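One contact in two related proteins. Structure 1 is superoxide dismutase [Mn/Fe] from Aeropyrum pernix, which probably catalyses the dismutation of superoxide to molecular oxygen and hydrogen peroxide: PDB 3AK1 (chain A, 1.57 Å), residues V128-L133 and V163-E168. Structure 2 is superoxide dismutase from Acidilobus saccharovorans: PDB 4FFK (chain B, 1.76 Å), residues V141-L146 and A176-E181. One frame, after least-squares fit of the local backbone (RMSD 0.21 Å); residues are numbered along the deposited sequences.

Structure 1 (3AK1); sequences VGWGVL and VIDVWE.
Val128 places CG2 over the middle of the Trp167 ring, a CH-pi contact 3.4 Å from CG2 to the centroid of the six-membered ring. With CG of Trp167 beside its own backbone N (chi1 -78°), the indole turns a face to Val128, and its NE1, bonded to Lys149 O, lies 3.7 Å from Trp130 NE1. The Asp165 carboxylate stacks on one face of Trp130, planes 27° apart; its OD1 accepts Trp167 N at 2.9 Å, an Asx turn. Val163 CG2 packs 3.8 Å from Trp130 CZ3, and its CG1 4.2 Å from Val132 CG2. On the sheet face opposite Trp130 and Asp165, Ile164 CG2 lies 3.6 Å from Gly131 O. The contact joins antiparallel strands 129-136 and 159-165 of the C-terminal domain. In this apo form Asp165, with His79 and His169, probably marks the vacant metal site.

Structure 2 (4FFK); sequences VGWAIL and AVDVFE. With FE (Fe (III) ion), chain C.
Val141 places CG2 over the middle of the Phe180 ring, a CH-pi contact 3.5 Å from CG2 to the centroid. With CG of Phe180 beside its own backbone N (chi1 -84°), the phenyl ring turns a face to Val141, and its CE2 lies 3.8 Å from Trp143 NE1, which hydrogen-bonds His163. The Asp178 carboxylate stacks on one face of Trp143, planes 11° apart; its OD1 accepts Phe180 N at 3.0 Å, an Asx turn. Ala176 CB packs 4.0 Å from Trp143 CE3, and 3.8 Å from Ile145 CG1. On the sheet face opposite Trp143 and Asp178, Val177 CG1 lies 3.8 Å from both Ala144 O and Ala144 CB. Asp178 OD2 binds the iron(III) ion at 1.9 Å; His43, His92, His182 and a water complete the site, beside which the rings of Trp143 and Phe180 lie, probably as part of its aromatic surroundings.

Structure 1 against structure 2
Gly131(A) is exchanged for Ala144(B), whose CB has no counterpart in structure 1 and adds an apolar touch, 3.8 Å from Val177(B) CG1. At Val132(A) / Ile145(B) the branches correspond across names: CG2 of Val132(A) and CG1 of Ile145(B) are 1.0 Å apart, CG1 of Val132(A) and CG2 of Ile145(B) 0.8 Å apart. CD1 of Ile145(B) is extra. Facing it, the balance reverses: Val163(A) has both CG1 and CG2 where Ala176(B) stops at CB, though the CB atoms coincide and each still touches the tryptophan and Val132(A) or Ile145(B). Ile164(A) and Val177(B) agree closely, CG1 of Ile164(A) and CG2 of Val177(B) being 0.1 Å apart after superposition, while CD1 of Ile164(A) has no counterpart in Val177(B). At Trp167(A) / Phe180(B) the smaller ring lacks CZ3 and CH2, and CE2 of Phe180(B) stands 0.2 Å apart from NE1 of Trp167(A). A ring carbon, which offers no N-H, thus stands at the place of the indole nitrogen. Val128(A) / Val141(B), Trp130(A) / Trp143(B), Val166(A) / Val179(B) and Glu168(A) / Glu181(B) keep their places, the CA atoms coincide, and the bonds between Gly131(A) and Ile164(A) recur between Ala144(B) and Val177(B). The bond from Trp167(A) N to Asp165(A) OD1 recurs from Phe180(B) N to Asp178(B) OD1. The iron(III) ion is present in structure 2 alone, touching Asp178(B); no ion is modelled at that place in structure 1.

Structure 1 (3AK1)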
# COMPACT_ATOMS: atom_id res chain seq x y z
N VAL A 128 -10.91 -3.62 -2.25
CA VAL A 128 -11.13 -5.06 -2.29
C VAL A 128 -10.19 -5.77 -1.33
O VAL A 128 -9.17 -5.22 -0.93
CB VAL A 128 -10.96 -5.64 -3.72
CG1 VAL A 128 -12.08 -5.17 -4.66
CG2 VAL A 128 -9.56 -5.32 -4.29
N GLY A 129 -10.55 -6.98 -0.92
CA GLY A 129 -9.75 -7.75 0.01
C GLY A 129 -10.53 -8.87 0.69
O GLY A 129 -11.45 -9.46 0.10
N TRP A 130 -10.13 -9.16 1.92
CA TRP A 130 -10.63 -10.32 2.68
C TRP A 130 -10.81 -9.99 4.15
O TRP A 130 -10.05 -9.20 4.72
CB TRP A 130 -9.61 -11.47 2.62
CG TRP A 130 -9.20 -11.86 1.24
CD1 TRP A 130 -8.36 -11.19 0.41
CD2 TRP A 130 -9.62 -13.03 0.54
NE1 TRP A 130 -8.22 -11.86 -0.77
CE2 TRP A 130 -8.97 -13.00 -0.72
CE3 TRP A 130 -10.45 -14.11 0.85
CZ2 TRP A 130 -9.16 -14.00 -1.68
CZ3 TRP A 130 -10.63 -15.11 -0.10
CH2 TRP A 130 -9.99 -15.05 -1.35
N GLY A 131 -11.81 -10.62 4.77
CA GLY A 131 -11.88 -10.73 6.23
C GLY A 131 -11.26 -12.06 6.59
O GLY A 131 -11.58 -13.09 5.98
N VAL A 132 -10.36 -12.04 7.58
CA VAL A 132 -9.58 -13.23 7.93
C VAL A 132 -9.64 -13.56 9.42
O VAL A 132 -9.39 -12.71 10.28
CB VAL A 132 -8.08 -13.03 7.51
CG1 VAL A 132 -7.23 -14.21 7.93
CG2 VAL A 132 -7.96 -12.79 6.01
N LEU A 133 -9.98 -14.82 9.72
CA LEU A 133 -9.79 -15.40 11.05
C LEU A 133 -8.53 -16.27 11.02
O LEU A 133 -8.43 -17.21 10.24
CB LEU A 133 -11.00 -16.26 11.46
CG LEU A 133 -10.90 -16.97 12.81
CD1 LEU A 133 -10.86 -15.98 13.98
CD2 LEU A 133 -12.07 -17.95 12.98
N VAL A 163 -11.69 -17.59 5.89
CA VAL A 163 -11.59 -16.34 5.13
C VAL A 163 -12.89 -16.06 4.37
O VAL A 163 -13.59 -17.00 3.96
CB VAL A 163 -10.34 -16.34 4.18
CG1 VAL A 163 -9.06 -16.68 4.97
CG2 VAL A 163 -10.51 -17.30 3.00
N ILE A 164 -13.22 -14.78 4.23
CA ILE A 164 -14.30 -14.34 3.35
C ILE A 164 -13.74 -13.39 2.31
O ILE A 164 -13.04 -12.43 2.63
CB ILE A 164 -15.49 -13.69 4.13
CG1 ILE A 164 -16.66 -13.37 3.18
CG2 ILE A 164 -15.01 -12.46 4.91
CD1 ILE A 164 -17.90 -12.75 3.85
N ASP A 165 -14.03 -13.68 1.05
CA ASP A 165 -13.59 -12.83 -0.05
C ASP A 165 -14.56 -11.67 -0.22
O ASP A 165 -15.75 -11.88 -0.47
CB ASP A 165 -13.54 -13.65 -1.33
CG ASP A 165 -12.81 -12.96 -2.45
OD1 ASP A 165 -12.73 -11.72 -2.46
OD2 ASP A 165 -12.34 -13.69 -3.33
N VAL A 166 -14.07 -10.44 -0.06
CA VAL A 166 -14.92 -9.26 -0.30
C VAL A 166 -14.46 -8.37 -1.46
O VAL A 166 -14.83 -7.20 -1.53
CB VAL A 166 -15.21 -8.41 0.98
CG1 VAL A 166 -16.01 -9.23 2.00
CG2 VAL A 166 -13.92 -7.88 1.61
N TRP A 167 -13.68 -8.95 -2.37
CA TRP A 167 -13.50 -8.36 -3.69
C TRP A 167 -14.88 -8.25 -4.32
O TRP A 167 -15.74 -9.09 -4.07
CB TRP A 167 -12.62 -9.24 -4.57
CG TRP A 167 -11.12 -9.15 -4.30
CD1 TRP A 167 -10.46 -9.52 -3.16
CD2 TRP A 167 -10.12 -8.69 -5.21
NE1 TRP A 167 -9.11 -9.30 -3.30
CE2 TRP A 167 -8.87 -8.80 -4.55
CE3 TRP A 167 -10.15 -8.18 -6.52
CZ2 TRP A 167 -7.67 -8.43 -5.16
CZ3 TRP A 167 -8.95 -7.82 -7.13
CH2 TRP A 167 -7.73 -7.94 -6.44
N GLU A 168 -15.09 -7.21 -5.12
CA GLU A 168 -16.42 -6.96 -5.68
C GLU A 168 -16.89 -8.12 -6.57
O GLU A 168 -18.08 -8.42 -6.62
CB GLU A 168 -16.49 -5.60 -6.38
CG GLU A 168 -16.33 -4.43 -5.40
CD GLU A 168 -16.38 -3.06 -6.05
OE1 GLU A 168 -15.81 -2.87 -7.15
OE2 GLU A 168 -16.98 -2.15 -5.45

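Structure 2 (4FFK)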
# COMPACT_ATOMS: atom_id res chain seq x y z
N VAL B 141 -10.94 -3.63 -1.99
CA VAL B 141 -11.24 -5.06 -2.07
C VAL B 141 -10.24 -5.77 -1.26
O VAL B 141 -9.19 -5.26 -1.00
CB VAL B 141 -11.15 -5.59 -3.46
CG1 VAL B 141 -12.29 -4.85 -4.28
CG2 VAL B 141 -9.78 -5.30 -4.03
N GLY B 142 -10.60 -6.98 -0.83
CA GLY B 142 -9.70 -7.77 0.00
C GLY B 142 -10.50 -8.85 0.67
O GLY B 142 -11.39 -9.42 0.07
N TRP B 143 -10.17 -9.08 1.93
CA TRP B 143 -10.61 -10.29 2.65
C TRP B 143 -10.73 -9.91 4.10
O TRP B 143 -10.04 -9.01 4.61
CB TRP B 143 -9.50 -11.33 2.65
CG TRP B 143 -9.16 -11.73 1.26
CD1 TRP B 143 -8.36 -11.05 0.41
CD2 TRP B 143 -9.67 -12.85 0.58
NE1 TRP B 143 -8.31 -11.70 -0.80
CE2 TRP B 143 -9.08 -12.84 -0.71
CE3 TRP B 143 -10.53 -13.94 0.95
CZ2 TRP B 143 -9.35 -13.81 -1.66
CZ3 TRP B 143 -10.78 -14.92 -0.02
CH2 TRP B 143 -10.20 -14.84 -1.29
N ALA B 144 -11.60 -10.65 4.78
CA ALA B 144 -11.47 -10.71 6.25
C ALA B 144 -11.08 -12.14 6.54
O ALA B 144 -11.53 -13.09 5.87
CB ALA B 144 -12.77 -10.32 6.95
N ILE B 145 -10.21 -12.31 7.54
CA ILE B 145 -9.66 -13.57 7.85
C ILE B 145 -9.70 -13.80 9.36
O ILE B 145 -9.38 -12.91 10.10
CB ILE B 145 -8.20 -13.67 7.40
CG1 ILE B 145 -8.10 -13.77 5.88
CG2 ILE B 145 -7.60 -14.92 8.03
CD1 ILE B 145 -6.65 -13.67 5.40
N LEU B 146 -10.14 -14.98 9.78
CA LEU B 146 -10.02 -15.39 11.17
C LEU B 146 -8.74 -16.20 11.18
O LEU B 146 -8.63 -17.13 10.41
CB LEU B 146 -11.20 -16.31 11.59
CG LEU B 146 -11.00 -16.75 13.07
CD1 LEU B 146 -10.84 -15.64 14.10
CD2 LEU B 146 -12.17 -17.59 13.42
N ALA B 176 -11.80 -17.41 5.81
CA ALA B 176 -11.59 -16.18 5.06
C ALA B 176 -12.83 -15.93 4.28
O ALA B 176 -13.43 -16.87 3.73
CB ALA B 176 -10.36 -16.35 4.15
N VAL B 177 -13.23 -14.68 4.20
CA VAL B 177 -14.31 -14.32 3.30
C VAL B 177 -13.72 -13.28 2.32
O VAL B 177 -13.10 -12.33 2.73
CB VAL B 177 -15.53 -13.75 4.05
CG1 VAL B 177 -15.16 -12.60 4.99
CG2 VAL B 177 -16.61 -13.33 3.07
N ASP B 178 -13.92 -13.55 1.06
CA ASP B 178 -13.55 -12.62 -0.01
C ASP B 178 -14.55 -11.52 -0.13
O ASP B 178 -15.78 -11.76 -0.27
CB ASP B 178 -13.59 -13.45 -1.28
CG ASP B 178 -13.00 -12.78 -2.46
OD1 ASP B 178 -12.49 -11.68 -2.38
OD2 ASP B 178 -13.01 -13.46 -3.49
N VAL B 179 -14.06 -10.28 -0.09
CA VAL B 179 -14.90 -9.14 -0.41
C VAL B 179 -14.37 -8.28 -1.55
O VAL B 179 -14.73 -7.11 -1.70
CB VAL B 179 -15.18 -8.27 0.81
CG1 VAL B 179 -15.96 -9.04 1.82
CG2 VAL B 179 -13.82 -7.79 1.49
N PHE B 180 -13.60 -8.90 -2.44
CA PHE B 180 -13.54 -8.33 -3.73
C PHE B 180 -14.93 -8.34 -4.34
O PHE B 180 -15.69 -9.27 -4.14
CB PHE B 180 -12.73 -9.20 -4.65
CG PHE B 180 -11.27 -8.98 -4.56
CD1 PHE B 180 -10.61 -8.53 -5.71
CD2 PHE B 180 -10.56 -9.26 -3.38
CE1 PHE B 180 -9.16 -8.36 -5.71
CE2 PHE B 180 -9.15 -9.06 -3.35
CZ PHE B 180 -8.50 -8.62 -4.55
N GLU B 181 -15.22 -7.32 -5.11
CA GLU B 181 -16.57 -7.21 -5.63
C GLU B 181 -16.98 -8.43 -6.43
O GLU B 181 -18.15 -8.80 -6.49
CB GLU B 181 -16.65 -5.99 -6.48
CG GLU B 181 -16.67 -4.75 -5.57
CD GLU B 181 -16.43 -3.48 -6.29
OE1 GLU B 181 -15.84 -3.47 -7.39
OE2 GLU B 181 -16.85 -2.43 -5.77
FE FE C . -12.11 -13.53 -5.18
O HOH W 1 -10.76 -12.11 -4.56